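Local coordinates for protein transcriptional repressor of the blcABC operon (Agrobacterium tumefaciens, PDB 3MQ0) that probably binds DNA as an IclR-family helix-turn-helix transcription factor and represses the blcABC operon, at residues B[104-109]-B[119-124]; B[205-210]-B[249-254]. All blocks are in the same frame, centred on the assembly; numbering follows the deposited sequence.

Contact 1 of 2, residues B[104-109]-B[119-124]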
# COMPACT_ATOMS: atom_id res chain seq x y z
N SER B 104 -17.47 1.43 11.42
CA SER B 104 -18.58 1.95 10.61
C SER B 104 -18.83 1.06 9.38
O SER B 104 -19.97 0.86 8.98
CB SER B 104 -18.35 3.41 10.20
OG SER B 104 -17.18 3.54 9.41
N THR B 105 -17.76 0.50 8.81
CA THR B 105 -17.89 -0.44 7.69
C THR B 105 -18.70 -1.67 8.12
O THR B 105 -19.62 -2.12 7.44
CB THR B 105 -16.50 -0.87 7.19
OG1 THR B 105 -15.79 0.28 6.71
CG2 THR B 105 -16.61 -1.90 6.06
N PHE B 106 -18.34 -2.21 9.28
CA PHE B 106 -19.05 -3.32 9.92
C PHE B 106 -20.54 -2.98 10.12
O PHE B 106 -21.40 -3.73 9.68
CB PHE B 106 -18.34 -3.61 11.25
CG PHE B 106 -19.13 -4.44 12.24
CD1 PHE B 106 -19.19 -5.82 12.14
CD2 PHE B 106 -19.74 -3.83 13.33
CE1 PHE B 106 -19.88 -6.59 13.09
CE2 PHE B 106 -20.43 -4.58 14.28
CZ PHE B 106 -20.50 -5.96 14.15
N ASN B 107 -20.84 -1.84 10.74
CA ASN B 107 -22.23 -1.48 11.02
C ASN B 107 -23.06 -1.46 9.76
O ASN B 107 -24.17 -2.01 9.72
CB ASN B 107 -22.32 -0.10 11.69
CG ASN B 107 -21.80 -0.08 13.11
OD1 ASN B 107 -21.80 -1.09 13.79
ND2 ASN B 107 -21.38 1.10 13.57
N ASP B 108 -22.54 -0.81 8.73
CA ASP B 108 -23.24 -0.67 7.45
C ASP B 108 -23.43 -2.01 6.73
O ASP B 108 -24.46 -2.25 6.08
CB ASP B 108 -22.51 0.33 6.56
CG ASP B 108 -22.59 1.75 7.11
OD1 ASP B 108 -23.39 1.99 8.05
OD2 ASP B 108 -21.87 2.64 6.60
N HIS B 109 -22.44 -2.87 6.85
CA HIS B 109 -22.53 -4.20 6.27
C HIS B 109 -23.69 -4.97 6.90
O HIS B 109 -24.43 -5.66 6.21
CB HIS B 109 -21.22 -4.94 6.50
CG HIS B 109 -21.05 -6.17 5.67
ND1 HIS B 109 -20.92 -6.13 4.30
CD2 HIS B 109 -20.95 -7.48 6.02
CE1 HIS B 109 -20.78 -7.36 3.83
NE2 HIS B 109 -20.78 -8.19 4.86
N TYR B 119 -29.58 -12.23 15.44
CA TYR B 119 -28.44 -12.48 16.33
C TYR B 119 -27.71 -11.24 16.79
O TYR B 119 -27.63 -10.23 16.07
CB TYR B 119 -27.43 -13.42 15.66
CG TYR B 119 -28.11 -14.58 14.97
CD1 TYR B 119 -28.67 -15.60 15.70
CD2 TYR B 119 -28.19 -14.63 13.59
CE1 TYR B 119 -29.30 -16.65 15.08
CE2 TYR B 119 -28.83 -15.67 12.96
CZ TYR B 119 -29.37 -16.68 13.70
OH TYR B 119 -30.02 -17.73 13.08
N THR B 120 -27.13 -11.34 17.98
CA THR B 120 -26.21 -10.33 18.45
C THR B 120 -24.89 -10.53 17.72
O THR B 120 -24.38 -11.64 17.65
CB THR B 120 -25.99 -10.45 19.95
OG1 THR B 120 -27.21 -10.14 20.63
CG2 THR B 120 -24.88 -9.50 20.42
N VAL B 121 -24.33 -9.46 17.16
CA VAL B 121 -23.10 -9.58 16.38
C VAL B 121 -22.02 -8.71 17.00
O VAL B 121 -22.28 -7.54 17.31
CB VAL B 121 -23.31 -9.09 14.94
CG1 VAL B 121 -22.10 -9.44 14.07
CG2 VAL B 121 -24.59 -9.68 14.37
N THR B 122 -20.83 -9.26 17.18
CA THR B 122 -19.73 -8.51 17.79
C THR B 122 -18.56 -8.42 16.83
O THR B 122 -18.42 -9.25 15.94
CB THR B 122 -19.25 -9.18 19.09
OG1 THR B 122 -18.93 -10.55 18.81
CG2 THR B 122 -20.33 -9.15 20.14
N LEU B 123 -17.74 -7.40 17.03
CA LEU B 123 -16.53 -7.19 16.25
C LEU B 123 -15.42 -6.97 17.25
O LEU B 123 -15.55 -6.12 18.14
CB LEU B 123 -16.68 -5.93 15.40
CG LEU B 123 -15.49 -5.49 14.55
CD1 LEU B 123 -15.31 -6.48 13.41
CD2 LEU B 123 -15.71 -4.05 14.01
N THR B 124 -14.33 -7.71 17.11
CA THR B 124 -13.24 -7.64 18.07
C THR B 124 -11.89 -7.55 17.40
O THR B 124 -11.74 -7.86 16.22
CB THR B 124 -13.20 -8.90 18.94
OG1 THR B 124 -12.80 -10.01 18.13
CG2 THR B 124 -14.55 -9.17 19.58

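Contact 2 of 2, residues B[205-210]-B[249-254]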
# COMPACT_ATOMS: atom_id res chain seq x y z
N ARG B 205 -12.22 -25.30 8.51
CA ARG B 205 -13.52 -24.88 8.07
C ARG B 205 -13.67 -23.39 7.88
O ARG B 205 -14.56 -22.98 7.21
CB ARG B 205 -14.59 -25.44 8.95
CG ARG B 205 -14.48 -25.09 10.31
CD ARG B 205 -15.34 -25.90 11.18
NE ARG B 205 -15.26 -25.40 12.51
CZ ARG B 205 -15.82 -25.94 13.56
NH1 ARG B 205 -16.57 -27.00 13.43
NH2 ARG B 205 -15.64 -25.40 14.72
N GLY B 206 -12.77 -22.60 8.43
CA GLY B 206 -12.87 -21.16 8.26
C GLY B 206 -13.89 -20.49 9.17
O GLY B 206 -14.24 -19.34 8.95
N TYR B 207 -14.38 -21.20 10.19
CA TYR B 207 -15.18 -20.56 11.23
C TYR B 207 -14.97 -21.27 12.56
O TYR B 207 -14.57 -22.43 12.58
CB TYR B 207 -16.65 -20.51 10.86
CG TYR B 207 -17.35 -21.87 10.84
CD1 TYR B 207 -17.84 -22.43 12.01
CD2 TYR B 207 -17.51 -22.57 9.66
CE1 TYR B 207 -18.48 -23.67 12.01
CE2 TYR B 207 -18.15 -23.82 9.64
CZ TYR B 207 -18.64 -24.35 10.82
OH TYR B 207 -19.27 -25.58 10.82
N SER B 208 -15.20 -20.57 13.64
CA SER B 208 -15.01 -21.10 14.97
C SER B 208 -16.31 -21.24 15.72
O SER B 208 -17.25 -20.61 15.44
CB SER B 208 -14.12 -20.21 15.80
OG SER B 208 -14.71 -18.97 15.87
N ILE B 209 -16.29 -22.07 16.73
CA ILE B 209 -17.44 -22.23 17.60
C ILE B 209 -17.00 -22.08 19.05
O ILE B 209 -16.02 -22.71 19.47
CB ILE B 209 -18.06 -23.63 17.43
CG1 ILE B 209 -18.77 -23.74 16.08
CG2 ILE B 209 -19.04 -23.88 18.54
CD1 ILE B 209 -19.00 -25.17 15.65
N ASP B 210 -17.70 -21.23 19.80
CA ASP B 210 -17.58 -21.19 21.26
C ASP B 210 -18.86 -21.75 21.85
O ASP B 210 -19.88 -21.07 21.89
CB ASP B 210 -17.36 -19.76 21.76
CG ASP B 210 -17.83 -19.56 23.20
OD1 ASP B 210 -17.78 -20.53 23.99
OD2 ASP B 210 -18.25 -18.43 23.55
N LYS B 249 -27.66 -26.51 11.94
CA LYS B 249 -27.88 -25.07 11.87
C LYS B 249 -26.63 -24.28 12.20
O LYS B 249 -26.34 -23.27 11.56
CB LYS B 249 -29.00 -24.63 12.80
CG LYS B 249 -29.33 -23.16 12.66
CD LYS B 249 -30.47 -22.75 13.59
CE LYS B 249 -30.99 -21.36 13.23
NZ LYS B 249 -31.41 -21.29 11.80
N ILE B 250 -25.90 -24.71 13.22
CA ILE B 250 -24.66 -24.04 13.57
C ILE B 250 -23.66 -24.07 12.40
O ILE B 250 -22.99 -23.08 12.10
CB ILE B 250 -24.04 -24.66 14.83
CG1 ILE B 250 -24.97 -24.45 16.04
CG2 ILE B 250 -22.63 -24.08 15.08
CD1 ILE B 250 -24.64 -25.33 17.21
N ALA B 251 -23.54 -25.22 11.74
CA ALA B 251 -22.60 -25.32 10.62
C ALA B 251 -23.07 -24.44 9.46
O ALA B 251 -22.26 -23.85 8.75
CB ALA B 251 -22.45 -26.75 10.17
N TYR B 252 -24.38 -24.36 9.26
CA TYR B 252 -24.91 -23.53 8.19
C TYR B 252 -24.51 -22.06 8.46
O TYR B 252 -23.98 -21.36 7.59
CB TYR B 252 -26.43 -23.68 8.11
CG TYR B 252 -27.09 -22.64 7.26
CD1 TYR B 252 -27.11 -22.76 5.88
CD2 TYR B 252 -27.67 -21.51 7.84
CE1 TYR B 252 -27.70 -21.79 5.09
CE2 TYR B 252 -28.27 -20.54 7.06
CZ TYR B 252 -28.28 -20.68 5.69
OH TYR B 252 -28.86 -19.72 4.90
N LEU B 253 -24.77 -21.62 9.68
CA LEU B 253 -24.46 -20.26 10.09
C LEU B 253 -22.97 -19.96 10.03
O LEU B 253 -22.56 -18.85 9.69
CB LEU B 253 -24.98 -20.03 11.51
CG LEU B 253 -26.50 -19.87 11.63
CD1 LEU B 253 -26.89 -19.85 13.11
CD2 LEU B 253 -27.03 -18.62 10.91
N GLY B 254 -22.16 -20.95 10.37
CA GLY B 254 -20.71 -20.80 10.28
C GLY B 254 -20.26 -20.49 8.86
O GLY B 254 -19.43 -19.60 8.63

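Contact 1 of 2, residues B[104-109]-B[119-124]
Val121 is the first residue of strand 120-124 to meet Phe106 of helix 104-109. Its CG1 methyl lies at the edge of the phenyl ring, near the ring plane, 3.7 Å from Phe106 CE1. The carbonyl O of Val121 also lies in the ring plane at the edge, 4.0 Å from Phe106 CZ. Thr122 turns its side chain away from the helix and adds only backbone: its C is 4.1 Å from Phe106 CZ. Leu123 comes over a face of the ring. Its CB sits 3.9 Å from the centroid of the Phe106 ring and 6° off the ring normal, a CH-pi contact almost directly over the ring centre. The leucine then runs back along the phenylalanine in the opposite direction, and its CD2 reaches Phe106 CB at 3.8 Å. Phe106 CG is anti to its backbone N (chi1 163°), which carries the ring out from the helix to the strand. The contact is apolar and buried, with one aromatic ring bridging the gap where the axes of the two segments come within 10.1 Å of each other. The helix and strand segments run nearly antiparallel, at 159°. Asp108 is hydrogen-bonded to Ser78 and Ala79 of the second subunit, and Thr105 is hydrogen-bonded to Arg84 of that subunit. Strand 120-127 lies between strands 130-137 and 232-241 in the antiparallel sheet, and Ile236 of the latter touches both Phe106 and Val121. On the helix, Thr105 and His109 pack against Leu264 of helix 247-267.

Contact 2 of 2, residues B[205-210]-B[249-254]
The ring of Tyr207 lies flat against the backbone of Gly254 on helix 249-254. Gly254 CA is 3.6 Å from the centroid of the Tyr207 ring and 13° off the ring normal, so its CH points at the face in a CH-pi contact. With no side chain in between, the ring lies directly on the glycine backbone, and Tyr207 CD2 is 3.5 Å from Gly254 C. Tyr207 CG stands between its own backbone N and carbonyl carbon (chi1 69°). This turns the ring across the helix surface and brings the hydroxyl over Ala251, one turn earlier. There Tyr207 OH is 3.3 Å from Ala251 CA, a packing contact. Arg205 takes the opposite face of the ring, with its CD 3.6 Å above the plane and toward the rim. The tyrosine is thus held between arginine and glycine. Arg205 NE also donates a hydrogen bond to Tyr207 O (3.0 Å, N-H...O angle 151°), coming in tilted from the carbonyl plane, which fixes the arginine beside the ring. Further along, Ile209 and Ile250 cross at about a right angle, with Ile209 CD1 3.8 Å from Ile250 CG2. Both isoleucines also touch Leu219 of the adjacent strand 218-226. The arrangement is helix-on-sheet packing: edge strand 208-211 of the antiparallel sheet and the turn before it meet the long C-terminal helix 247-267. It belongs to the GAF-like C-terminal domain of IclR-family regulators.

Overall arrangement
From the N terminus, the chain passes the helix-turn-helix region and helix 89-98 before reaching helix 102-110. Contact 1 closes a short loop from there to strand 120-127. The chain then builds strands 130-137 and 152-154 and three helices. Contact 2 closes a longer loop, from residues 205-210 through strands 218-226 and 232-241 to helix 247-267. The loops follow in series and neither nest nor cross. Their centres are about 17 Å apart. Both contacts reach the six-stranded sheet, contact 1 at an inner strand and contact 2 at an edge strand. They meet where Tyr119 OH packs against Lys249 CE and Leu253 CD1, each at 3.8 Å.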